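Local structure of tryptophan--tRNA ligase (Aeropyrum pernix, 3A05) at residues V71-G76 / F102-A107; I108-A113 / F148-N153; K82-H87 / D263-L268. The protein catalyses the ATP-dependent attachment of L-tryptophan to tRNA(Trp), releasing AMP and diphosphate, as a class I aminoacyl-tRNA synthetase. All coordinates share one frame; numbering follows the deposited sequence.

Contact 1: V71-G76 / F102-A107; sequences VAVLTG and FKVFVA. With TRP (tryptophan), chain B.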
loop_
_atom_site.group_PDB
_atom_site.type_symbol
_atom_site.label_atom_id
_atom_site.label_comp_id
_atom_site.label_asym_id
_atom_site.label_seq_id
_atom_site.Cartn_x
_atom_site.Cartn_y
_atom_site.Cartn_z
ATOM N N VAL A 71 -10.086 0.551 -26.530
ATOM C CA VAL A 71 -10.215 1.521 -25.410
ATOM C C VAL A 71 -10.935 0.906 -24.191
ATOM O O VAL A 71 -11.527 -0.135 -24.313
ATOM C CB VAL A 71 -10.868 2.846 -25.836
ATOM C CG1 VAL A 71 -9.984 3.581 -26.796
ATOM C CG2 VAL A 71 -12.308 2.635 -26.412
ATOM N N ALA A 72 -10.862 1.520 -23.012
ATOM C CA ALA A 72 -11.403 0.867 -21.817
ATOM C C ALA A 72 -12.240 1.793 -20.999
ATOM O O ALA A 72 -12.070 3.014 -21.071
ATOM C CB ALA A 72 -10.295 0.332 -20.925
ATOM N N VAL A 73 -13.119 1.193 -20.183
ATOM C CA VAL A 73 -13.821 1.969 -19.173
ATOM C C VAL A 73 -13.638 1.216 -17.916
ATOM O O VAL A 73 -13.522 -0.011 -17.945
ATOM C CB VAL A 73 -15.346 2.237 -19.500
ATOM C CG1 VAL A 73 -16.063 0.959 -19.786
ATOM C CG2 VAL A 73 -16.050 3.033 -18.310
ATOM N N LEU A 74 -13.544 1.958 -16.803
ATOM C CA LEU A 74 -13.259 1.354 -15.514
ATOM C C LEU A 74 -14.070 2.108 -14.480
ATOM O O LEU A 74 -14.219 3.329 -14.623
ATOM C CB LEU A 74 -11.732 1.484 -15.169
ATOM C CG LEU A 74 -11.382 0.777 -13.835
ATOM C CD1 LEU A 74 -10.159 -0.079 -13.864
ATOM C CD2 LEU A 74 -11.310 1.812 -12.729
ATOM N N THR A 75 -14.624 1.407 -13.466
ATOM C CA THR A 75 -15.182 2.105 -12.313
ATOM C C THR A 75 -14.988 1.116 -11.152
ATOM O O THR A 75 -14.566 -0.024 -11.352
ATOM C CB THR A 75 -16.727 2.463 -12.509
ATOM O OG1 THR A 75 -17.190 3.183 -11.355
ATOM C CG2 THR A 75 -17.552 1.189 -12.611
ATOM N N GLY A 76 -15.255 1.495 -9.912
ATOM C CA GLY A 76 -15.269 0.446 -8.920
ATOM C C GLY A 76 -16.475 0.578 -7.999
ATOM O O GLY A 76 -17.154 1.644 -7.983
ATOM N N PHE A 102 -15.907 -1.126 -25.966
ATOM C CA PHE A 102 -15.014 -0.825 -24.815
ATOM C C PHE A 102 -14.727 -2.053 -23.984
ATOM O O PHE A 102 -15.639 -2.858 -23.741
ATOM C CB PHE A 102 -15.649 0.188 -23.932
ATOM C CG PHE A 102 -15.516 1.581 -24.427
ATOM C CD1 PHE A 102 -16.102 1.971 -25.619
ATOM C CD2 PHE A 102 -14.817 2.504 -23.678
ATOM C CE1 PHE A 102 -16.019 3.268 -26.046
ATOM C CE2 PHE A 102 -14.693 3.819 -24.084
ATOM C CZ PHE A 102 -15.288 4.202 -25.284
ATOM N N LYS A 103 -13.471 -2.202 -23.545
ATOM C CA LYS A 103 -13.141 -3.173 -22.516
ATOM C C LYS A 103 -13.598 -2.621 -21.180
ATOM O O LYS A 103 -13.328 -1.465 -20.825
ATOM C CB LYS A 103 -11.614 -3.454 -22.505
ATOM C CG LYS A 103 -11.160 -4.482 -21.415
ATOM C CD LYS A 103 -11.486 -5.948 -21.804
ATOM C CE LYS A 103 -11.305 -6.796 -20.588
ATOM N NZ LYS A 103 -11.525 -8.271 -20.783
ATOM N N VAL A 104 -14.260 -3.451 -20.381
ATOM C CA VAL A 104 -14.803 -2.932 -19.150
ATOM C C VAL A 104 -14.038 -3.528 -17.970
ATOM O O VAL A 104 -13.803 -4.707 -17.963
ATOM C CB VAL A 104 -16.326 -3.328 -18.996
ATOM C CG1 VAL A 104 -16.816 -2.926 -17.597
ATOM C CG2 VAL A 104 -17.241 -2.661 -20.102
ATOM N N PHE A 105 -13.640 -2.705 -17.016
ATOM C CA PHE A 105 -13.023 -3.207 -15.827
ATOM C C PHE A 105 -13.926 -2.802 -14.657
ATOM O O PHE A 105 -14.314 -1.682 -14.566
ATOM C CB PHE A 105 -11.622 -2.559 -15.585
ATOM C CG PHE A 105 -10.561 -3.015 -16.590
ATOM C CD1 PHE A 105 -10.395 -2.376 -17.794
ATOM C CD2 PHE A 105 -9.733 -4.108 -16.294
ATOM C CE1 PHE A 105 -9.338 -2.806 -18.707
ATOM C CE2 PHE A 105 -8.781 -4.558 -17.194
ATOM C CZ PHE A 105 -8.617 -3.948 -18.390
ATOM N N VAL A 106 -14.169 -3.689 -13.723
ATOM C CA VAL A 106 -14.905 -3.243 -12.532
ATOM C C VAL A 106 -14.059 -3.614 -11.349
ATOM O O VAL A 106 -13.793 -4.772 -11.162
ATOM C CB VAL A 106 -16.242 -4.076 -12.427
ATOM C CG1 VAL A 106 -16.993 -3.789 -11.063
ATOM C CG2 VAL A 106 -17.106 -3.792 -13.666
ATOM N N ALA A 107 -13.689 -2.641 -10.543
ATOM C CA ALA A 107 -12.997 -2.937 -9.320
ATOM C C ALA A 107 -13.979 -3.136 -8.139
ATOM O O ALA A 107 -14.927 -2.368 -7.975
ATOM C CB ALA A 107 -11.994 -1.803 -8.944
HETATM N N TRP B . -13.775 4.651 -3.885
HETATM C CA TRP B . -15.058 4.214 -4.466
HETATM C C TRP B . -16.182 4.275 -3.403
HETATM O O TRP B . -17.348 4.199 -3.730
HETATM C CB TRP B . -14.907 2.819 -5.076
HETATM C CG TRP B . -13.784 2.758 -6.102
HETATM C CD1 TRP B . -12.558 2.110 -5.952
HETATM C CD2 TRP B . -13.733 3.419 -7.411
HETATM N NE1 TRP B . -11.809 2.270 -7.112
HETATM C CE2 TRP B . -12.488 3.073 -8.004
HETATM C CE3 TRP B . -14.640 4.222 -8.144
HETATM C CZ2 TRP B . -12.107 3.522 -9.291
HETATM C CZ3 TRP B . -14.268 4.656 -9.450
HETATM C CH2 TRP B . -13.003 4.303 -9.996
#

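Contact 2: I108-A113 / F148-N153; sequences IADAEA and FYFQTN. With CD (cadmium ion), chain F.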
loop_
_atom_site.group_PDB
_atom_site.type_symbol
_atom_site.label_atom_id
_atom_site.label_comp_id
_atom_site.label_asym_id
_atom_site.label_seq_id
_atom_site.Cartn_x
_atom_site.Cartn_y
_atom_site.Cartn_z
ATOM N N ILE A 108 -13.711 -4.173 -7.336
ATOM C CA ILE A 108 -14.318 -4.292 -6.042
ATOM C C ILE A 108 -13.403 -3.742 -4.974
ATOM O O ILE A 108 -12.279 -4.257 -4.749
ATOM C CB ILE A 108 -14.624 -5.771 -5.705
ATOM C CG1 ILE A 108 -15.442 -6.409 -6.835
ATOM C CG2 ILE A 108 -15.321 -5.855 -4.331
ATOM C CD1 ILE A 108 -16.868 -5.713 -7.143
ATOM N N ALA A 109 -13.900 -2.726 -4.284
ATOM C CA ALA A 109 -13.133 -2.009 -3.275
ATOM C C ALA A 109 -13.132 -2.636 -1.957
ATOM O O ALA A 109 -13.380 -1.955 -1.002
ATOM C CB ALA A 109 -13.604 -0.552 -3.154
ATOM N N ASP A 110 -12.772 -3.906 -1.883
ATOM C CA ASP A 110 -12.788 -4.650 -0.634
ATOM C C ASP A 110 -11.651 -4.265 0.347
ATOM O O ASP A 110 -11.815 -4.417 1.597
ATOM C CB ASP A 110 -12.713 -6.149 -0.958
ATOM C CG ASP A 110 -11.307 -6.605 -1.423
ATOM O OD1 ASP A 110 -10.684 -5.941 -2.293
ATOM O OD2 ASP A 110 -10.853 -7.673 -0.940
ATOM N N ALA A 111 -10.521 -3.735 -0.157
ATOM C CA ALA A 111 -9.502 -3.197 0.796
ATOM C C ALA A 111 -10.060 -1.957 1.500
ATOM O O ALA A 111 -9.942 -1.767 2.740
ATOM C CB ALA A 111 -8.229 -2.829 0.069
ATOM N N GLU A 112 -10.657 -1.074 0.708
ATOM C CA GLU A 112 -11.275 0.096 1.350
ATOM C C GLU A 112 -12.451 -0.290 2.292
ATOM O O GLU A 112 -12.601 0.286 3.371
ATOM C CB GLU A 112 -11.768 1.064 0.319
ATOM C CG GLU A 112 -12.210 2.376 0.946
ATOM C CD GLU A 112 -12.832 3.296 -0.079
ATOM O OE1 GLU A 112 -12.733 3.031 -1.314
ATOM O OE2 GLU A 112 -13.376 4.316 0.367
ATOM N N ALA A 113 -13.269 -1.258 1.863
ATOM C CA ALA A 113 -14.350 -1.802 2.723
ATOM C C ALA A 113 -13.849 -2.232 4.120
ATOM O O ALA A 113 -14.332 -1.798 5.183
ATOM C CB ALA A 113 -15.030 -2.931 2.018
ATOM N N PHE A 148 -13.580 -8.320 -13.659
ATOM C CA PHE A 148 -13.883 -7.898 -12.323
ATOM C C PHE A 148 -12.652 -8.317 -11.489
ATOM O O PHE A 148 -12.084 -9.390 -11.735
ATOM C CB PHE A 148 -15.090 -8.694 -11.732
ATOM C CG PHE A 148 -16.427 -8.504 -12.474
ATOM C CD1 PHE A 148 -17.296 -7.471 -12.128
ATOM C CD2 PHE A 148 -16.816 -9.391 -13.459
ATOM C CE1 PHE A 148 -18.517 -7.331 -12.810
ATOM C CE2 PHE A 148 -18.083 -9.257 -14.134
ATOM C CZ PHE A 148 -18.894 -8.227 -13.811
ATOM N N TYR A 149 -12.335 -7.557 -10.429
ATOM C CA TYR A 149 -11.202 -7.919 -9.607
ATOM C C TYR A 149 -11.400 -7.312 -8.275
ATOM O O TYR A 149 -12.134 -6.326 -8.141
ATOM C CB TYR A 149 -9.837 -7.459 -10.245
ATOM C CG TYR A 149 -9.625 -5.945 -10.225
ATOM C CD1 TYR A 149 -9.136 -5.313 -9.097
ATOM C CD2 TYR A 149 -9.896 -5.161 -11.360
ATOM C CE1 TYR A 149 -8.920 -3.943 -9.097
ATOM C CE2 TYR A 149 -9.669 -3.746 -11.357
ATOM C CZ TYR A 149 -9.152 -3.187 -10.247
ATOM O OH TYR A 149 -9.016 -1.858 -10.112
ATOM N N PHE A 150 -10.699 -7.890 -7.294
ATOM C CA PHE A 150 -10.629 -7.372 -5.929
ATOM C C PHE A 150 -9.355 -6.561 -5.717
ATOM O O PHE A 150 -8.240 -7.001 -6.160
ATOM C CB PHE A 150 -10.584 -8.553 -4.914
ATOM C CG PHE A 150 -11.868 -9.341 -4.842
ATOM C CD1 PHE A 150 -12.912 -8.912 -4.033
ATOM C CD2 PHE A 150 -12.042 -10.495 -5.601
ATOM C CE1 PHE A 150 -14.145 -9.649 -3.968
ATOM C CE2 PHE A 150 -13.291 -11.254 -5.520
ATOM C CZ PHE A 150 -14.321 -10.792 -4.715
ATOM N N GLN A 151 -9.507 -5.423 -5.036
ATOM C CA GLN A 151 -8.370 -4.566 -4.686
ATOM C C GLN A 151 -7.301 -5.443 -3.998
ATOM O O GLN A 151 -6.097 -5.275 -4.237
ATOM C CB GLN A 151 -8.775 -3.449 -3.759
ATOM C CG GLN A 151 -9.495 -2.296 -4.507
ATOM C CD GLN A 151 -9.923 -1.167 -3.590
ATOM O OE1 GLN A 151 -10.092 -1.348 -2.408
ATOM N NE2 GLN A 151 -10.130 -0.005 -4.151
ATOM N N THR A 152 -7.755 -6.431 -3.220
ATOM C CA THR A 152 -6.826 -7.137 -2.381
ATOM C C THR A 152 -6.330 -8.337 -3.125
ATOM O O THR A 152 -5.628 -9.156 -2.559
ATOM C CB THR A 152 -7.424 -7.584 -1.020
ATOM O OG1 THR A 152 -8.454 -8.514 -1.266
ATOM C CG2 THR A 152 -7.911 -6.454 -0.221
ATOM N N ASN A 153 -6.683 -8.468 -4.396
ATOM C CA ASN A 153 -6.198 -9.642 -5.099
ATOM C C ASN A 153 -5.772 -9.395 -6.514
ATOM O O ASN A 153 -6.073 -10.176 -7.413
ATOM C CB ASN A 153 -7.201 -10.765 -5.101
ATOM C CG ASN A 153 -6.516 -12.124 -5.216
ATOM O OD1 ASN A 153 -5.418 -12.327 -4.633
ATOM N ND2 ASN A 153 -7.122 -13.048 -5.950
HETATM CD CD CD F . -13.538 5.455 -1.825
HETATM O O HOH W 1 -10.109 2.641 -2.673
HETATM O O HOH W 2 -10.979 6.303 -2.148
#

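Contact 3: K82-H87 / D263-L268; sequences KFHFGH and DSTIFL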
loop_
_atom_site.group_PDB
_atom_site.type_symbol
_atom_site.label_atom_id
_atom_site.label_comp_id
_atom_site.label_asym_id
_atom_site.label_seq_id
_atom_site.Cartn_x
_atom_site.Cartn_y
_atom_site.Cartn_z
ATOM N N LYS A 82 -27.050 -2.836 -0.258
ATOM C CA LYS A 82 -27.569 -3.535 -1.466
ATOM C C LYS A 82 -27.441 -2.719 -2.723
ATOM O O LYS A 82 -27.359 -1.479 -2.675
ATOM C CB LYS A 82 -29.010 -4.009 -1.266
ATOM C CG LYS A 82 -29.223 -4.963 -0.031
ATOM C CD LYS A 82 -30.627 -5.580 -0.073
ATOM C CE LYS A 82 -31.611 -4.631 0.639
ATOM N NZ LYS A 82 -32.867 -5.307 1.235
ATOM N N PHE A 83 -27.443 -3.423 -3.850
ATOM C CA PHE A 83 -27.333 -2.797 -5.123
ATOM C C PHE A 83 -28.649 -2.087 -5.480
ATOM O O PHE A 83 -29.717 -2.745 -5.532
ATOM C CB PHE A 83 -27.094 -3.902 -6.092
ATOM C CG PHE A 83 -26.679 -3.461 -7.425
ATOM C CD1 PHE A 83 -27.631 -3.156 -8.383
ATOM C CD2 PHE A 83 -25.302 -3.411 -7.785
ATOM C CE1 PHE A 83 -27.284 -2.776 -9.698
ATOM C CE2 PHE A 83 -24.967 -3.021 -9.119
ATOM C CZ PHE A 83 -25.969 -2.717 -10.058
ATOM N N HIS A 84 -28.544 -0.792 -5.800
ATOM C CA HIS A 84 -29.694 0.042 -5.999
ATOM C C HIS A 84 -29.635 0.743 -7.371
ATOM O O HIS A 84 -28.698 0.491 -8.155
ATOM C CB HIS A 84 -29.886 1.033 -4.816
ATOM C CG HIS A 84 -28.755 1.991 -4.586
ATOM N ND1 HIS A 84 -28.256 2.834 -5.569
ATOM C CD2 HIS A 84 -28.064 2.293 -3.455
ATOM C CE1 HIS A 84 -27.294 3.587 -5.054
ATOM N NE2 HIS A 84 -27.168 3.282 -3.779
ATOM N N PHE A 85 -30.621 1.605 -7.641
ATOM C CA PHE A 85 -30.742 2.245 -8.927
ATOM C C PHE A 85 -29.653 3.308 -9.120
ATOM O O PHE A 85 -29.322 3.657 -10.247
ATOM C CB PHE A 85 -32.175 2.831 -9.154
ATOM C CG PHE A 85 -33.145 1.832 -9.774
ATOM C CD1 PHE A 85 -33.619 0.752 -9.055
ATOM C CD2 PHE A 85 -33.598 1.990 -11.072
ATOM C CE1 PHE A 85 -34.536 -0.200 -9.681
ATOM C CE2 PHE A 85 -34.472 1.083 -11.665
ATOM C CZ PHE A 85 -34.908 -0.028 -10.984
ATOM N N GLY A 86 -29.076 3.788 -8.026
ATOM C CA GLY A 86 -27.825 4.628 -8.129
ATOM C C GLY A 86 -26.747 3.833 -8.819
ATOM O O GLY A 86 -26.228 4.262 -9.806
ATOM N N HIS A 87 -26.507 2.624 -8.349
ATOM C CA HIS A 87 -25.518 1.721 -8.918
ATOM C C HIS A 87 -25.893 1.360 -10.340
ATOM O O HIS A 87 -24.991 1.279 -11.218
ATOM C CB HIS A 87 -25.393 0.435 -8.103
ATOM C CG HIS A 87 -25.035 0.659 -6.673
ATOM N ND1 HIS A 87 -25.816 0.205 -5.639
ATOM C CD2 HIS A 87 -23.985 1.315 -6.096
ATOM C CE1 HIS A 87 -25.289 0.599 -4.485
ATOM N NE2 HIS A 87 -24.162 1.241 -4.734
ATOM N N ASP A 263 -35.976 3.503 1.862
ATOM C CA ASP A 263 -37.013 4.270 1.139
ATOM C C ASP A 263 -36.519 5.347 0.198
ATOM O O ASP A 263 -37.274 5.821 -0.651
ATOM C CB ASP A 263 -37.988 4.884 2.115
ATOM C CG ASP A 263 -38.990 3.876 2.615
ATOM O OD1 ASP A 263 -38.875 2.676 2.228
ATOM O OD2 ASP A 263 -39.902 4.290 3.382
ATOM N N SER A 264 -35.256 5.743 0.341
ATOM C CA SER A 264 -34.571 6.591 -0.639
ATOM C C SER A 264 -34.582 5.911 -1.967
ATOM O O SER A 264 -34.621 6.618 -2.958
ATOM C CB SER A 264 -33.062 6.889 -0.266
ATOM O OG SER A 264 -32.180 5.791 -0.594
ATOM N N THR A 265 -34.432 4.574 -2.014
ATOM C CA THR A 265 -34.213 3.941 -3.340
ATOM C C THR A 265 -34.814 2.597 -3.440
ATOM O O THR A 265 -34.934 1.909 -2.450
ATOM C CB THR A 265 -32.788 3.322 -3.566
ATOM O OG1 THR A 265 -32.036 3.172 -2.338
ATOM C CG2 THR A 265 -32.069 3.862 -4.901
ATOM N N ILE A 266 -34.910 2.136 -4.671
ATOM C CA ILE A 266 -35.341 0.801 -4.910
ATOM C C ILE A 266 -34.105 -0.084 -4.986
ATOM O O ILE A 266 -33.167 0.229 -5.764
ATOM C CB ILE A 266 -36.060 0.748 -6.261
ATOM C CG1 ILE A 266 -37.164 1.854 -6.349
ATOM C CG2 ILE A 266 -36.494 -0.635 -6.498
ATOM C CD1 ILE A 266 -38.276 1.743 -5.301
ATOM N N PHE A 267 -34.103 -1.201 -4.266
ATOM C CA PHE A 267 -33.056 -2.185 -4.467
ATOM C C PHE A 267 -33.417 -3.143 -5.583
ATOM O O PHE A 267 -34.577 -3.493 -5.762
ATOM C CB PHE A 267 -32.762 -2.924 -3.171
ATOM C CG PHE A 267 -32.315 -2.015 -2.066
ATOM C CD1 PHE A 267 -31.204 -1.185 -2.227
ATOM C CD2 PHE A 267 -33.004 -1.979 -0.842
ATOM C CE1 PHE A 267 -30.794 -0.349 -1.192
ATOM C CE2 PHE A 267 -32.619 -1.140 0.166
ATOM C CZ PHE A 267 -31.521 -0.325 0.002
ATOM N N LEU A 268 -32.448 -3.552 -6.385
ATOM C CA LEU A 268 -32.792 -4.447 -7.489
ATOM C C LEU A 268 -33.358 -5.818 -7.037
ATOM O O LEU A 268 -33.891 -6.571 -7.871
ATOM C CB LEU A 268 -31.615 -4.617 -8.453
ATOM C CG LEU A 268 -31.745 -3.463 -9.480
ATOM C CD1 LEU A 268 -31.361 -2.064 -8.912
ATOM C CD2 LEU A 268 -30.997 -3.728 -10.697
#

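Contact 1: V71-G76 / F102-A107
The Phe102 ring carries Val71 on one face. Methyl CG2 of Val71 sits over the ring centre in a CH-pi contact, 3.5 Å from the centroid and 10° off the ring normal. The backbone of Ala72 and Val73 passes at the edge of the same ring. The Phe105 ring is met at its edge, in plane, by CB of Ala72. Both rings belong to a beta-alpha-beta unit of the class I synthetase Rossmann fold, in which helix 85-99 links the two parallel strands. The strands run 14° from exactly parallel. Lys103 N donates to Val71 O, Val73 N to Lys103 O, Phe105 N to Val73 O, Thr75 N to Phe105 O, and Ala107 N to Thr75 O. The Thr75 bond is the longest of the five, at 3.3 Å from Thr75 N to Phe105 O. Val73 and Val104 lie side by side on the face that helix 85-99 covers through Leu94, Leu97 and Gln98. Their methyls CG1 of Val73 and CG2 of Val104 are 3.8 Å apart. Ala72, Leu74 and Phe105 point to the other face, where Val199 packs on Leu74 and Phe105. Lys103 starts out on this face too, but its chain bends about the CB-CG bond, and its NZ is hydrogen-bonded to Asp145 O. With Leu74 CG anti to the backbone N (chi1 -177°), the branch is set so that CD1 lies against CB of Phe105 and CD2 approaches CZ2 of the bound tryptophan. The tryptophan lies by the C-terminal end of strand 72-77, the usual place for the ligand in this fold. Its indole atom CE3 comes within 3.3 Å of Gly76 N, and CZ3 is 3.8 Å from Thr75 OG1.

Contact 2: I108-A113 / F148-N153
Tyr149 O accepts from Ile108 N, extending the parallel pairing to the end of the strands. Tyr149 turns its hydroxyl to Asp195. Phe150 lies beside Ile108, with CD1 3.9 Å from Ile108 CG2, and the edge of its ring meets the carboxylate carbon of Asp110. Gln151 N donates to Ile108 O. Its side chain is extended, and its amide reaches the start of helix 110-115. OE1 accepts from Glu112 N at 3.2 Å, nearly along the C=O axis, and weakly from Ala111 N. NE2 of Gln151 donates to Asp195 and to a water that Glu112 OE1 also holds. Thr152 is gripped twice by Asp110. Thr152 N donates to Asp110 OD1 at 3.1 Å, and Thr152 OG1 donates to Asp110 OD2 at 2.6 Å, both oxygens accepting on syn lone pairs. Asp110 CG sits between its own N and carbonyl carbon (chi1 74°), which brings the carboxylate up to this turn. Arg121 adds a salt bridge to OD2. Glu112 binds a cadmium ion through OE1 (2.6 Å) and OE2 (2.5 Å). A water and the amino N of the bound tryptophan also ligate the ion, which links Glu112 to the substrate. The tryptophan touches Ala109, Glu112 and Gln151, making this one wall of its pocket. Helix 121-139 covers Ile108 and Phe148, helix 183-197 packs on Glu112 and Gln151, and Arg160 of the second subunit bonds to Thr152 O.

Contact 3: K82-H87 / D263-L268
Leu268 CD1 wedges between the rings of Phe83 and Phe85. It is 3.6 Å from Phe85 CD1 and 3.9 Å from Phe83 CD1, and it lies near the plane of the Phe83 ring, at its edge. Phe85 runs alongside Ile266, with its CD1 3.7 Å from Ile266 CB. Helix 334-363 adds Leu345 against Phe85 and Phe348 against Leu268. Next to this core, the Phe267 ring takes Lys82 CB over one face in a CH-pi contact. The Lys82 chain bends about CG-CD (chi3 -88°), and its CE comes back to Phe267 CD2. His84 CB rests on the methyl CG2 of Thr265 at 3.6 Å, the two side chains crossing at about a right angle. Residues 82-87 belong to the HIGH region, the ATP-site signature of class I synthetases, here at the start of helix 85-99. Residues 263-268 follow the KMSKS region, whose Ser258 and Ser259 bond to Ser264 OG and Lys82 O. The bond from Ser259 OG to Lys82 O links the two signature regions directly. Outward from the side chains, the backbones pair at a single bridge between His84 and Phe267. Leu268 N donates to Phe83 O at 3.0 Å, with an N-H...O angle of 167°, and Phe85 N reaches Ile266 O only weakly. The two histidines cap the helix as a capping box. His84 N donates to His87 ND1 at 2.9 Å, close to the plane of the His87 ring, and Gly86 N donates weakly to His84 ND1. CE1 of each histidine lies over the other ring.

Overall arrangement
From the N terminus, several helices and two strands precede strand 72-77, which leads into the HIGH region and helix 85-99. Contact 1 closes the first loop by bringing strand 103-108 beside strand 72-77. Contact 2 opens directly after it. It closes a second loop through helix 121-139 and places strand 147-150 at the sheet edge, next to strand 103-108. Contacts 1 and 2 are in series, and touch because their strands are neighbours. Contact 3 starts within the loop of contact 1 and closes only at 263-268. It therefore crosses contact 1 and encloses contact 2. Contacts 1 and 2 join three neighbouring strands and line part of the tryptophan pocket, while contact 3 ties helix 85-99 to the segment after the KMSKS region.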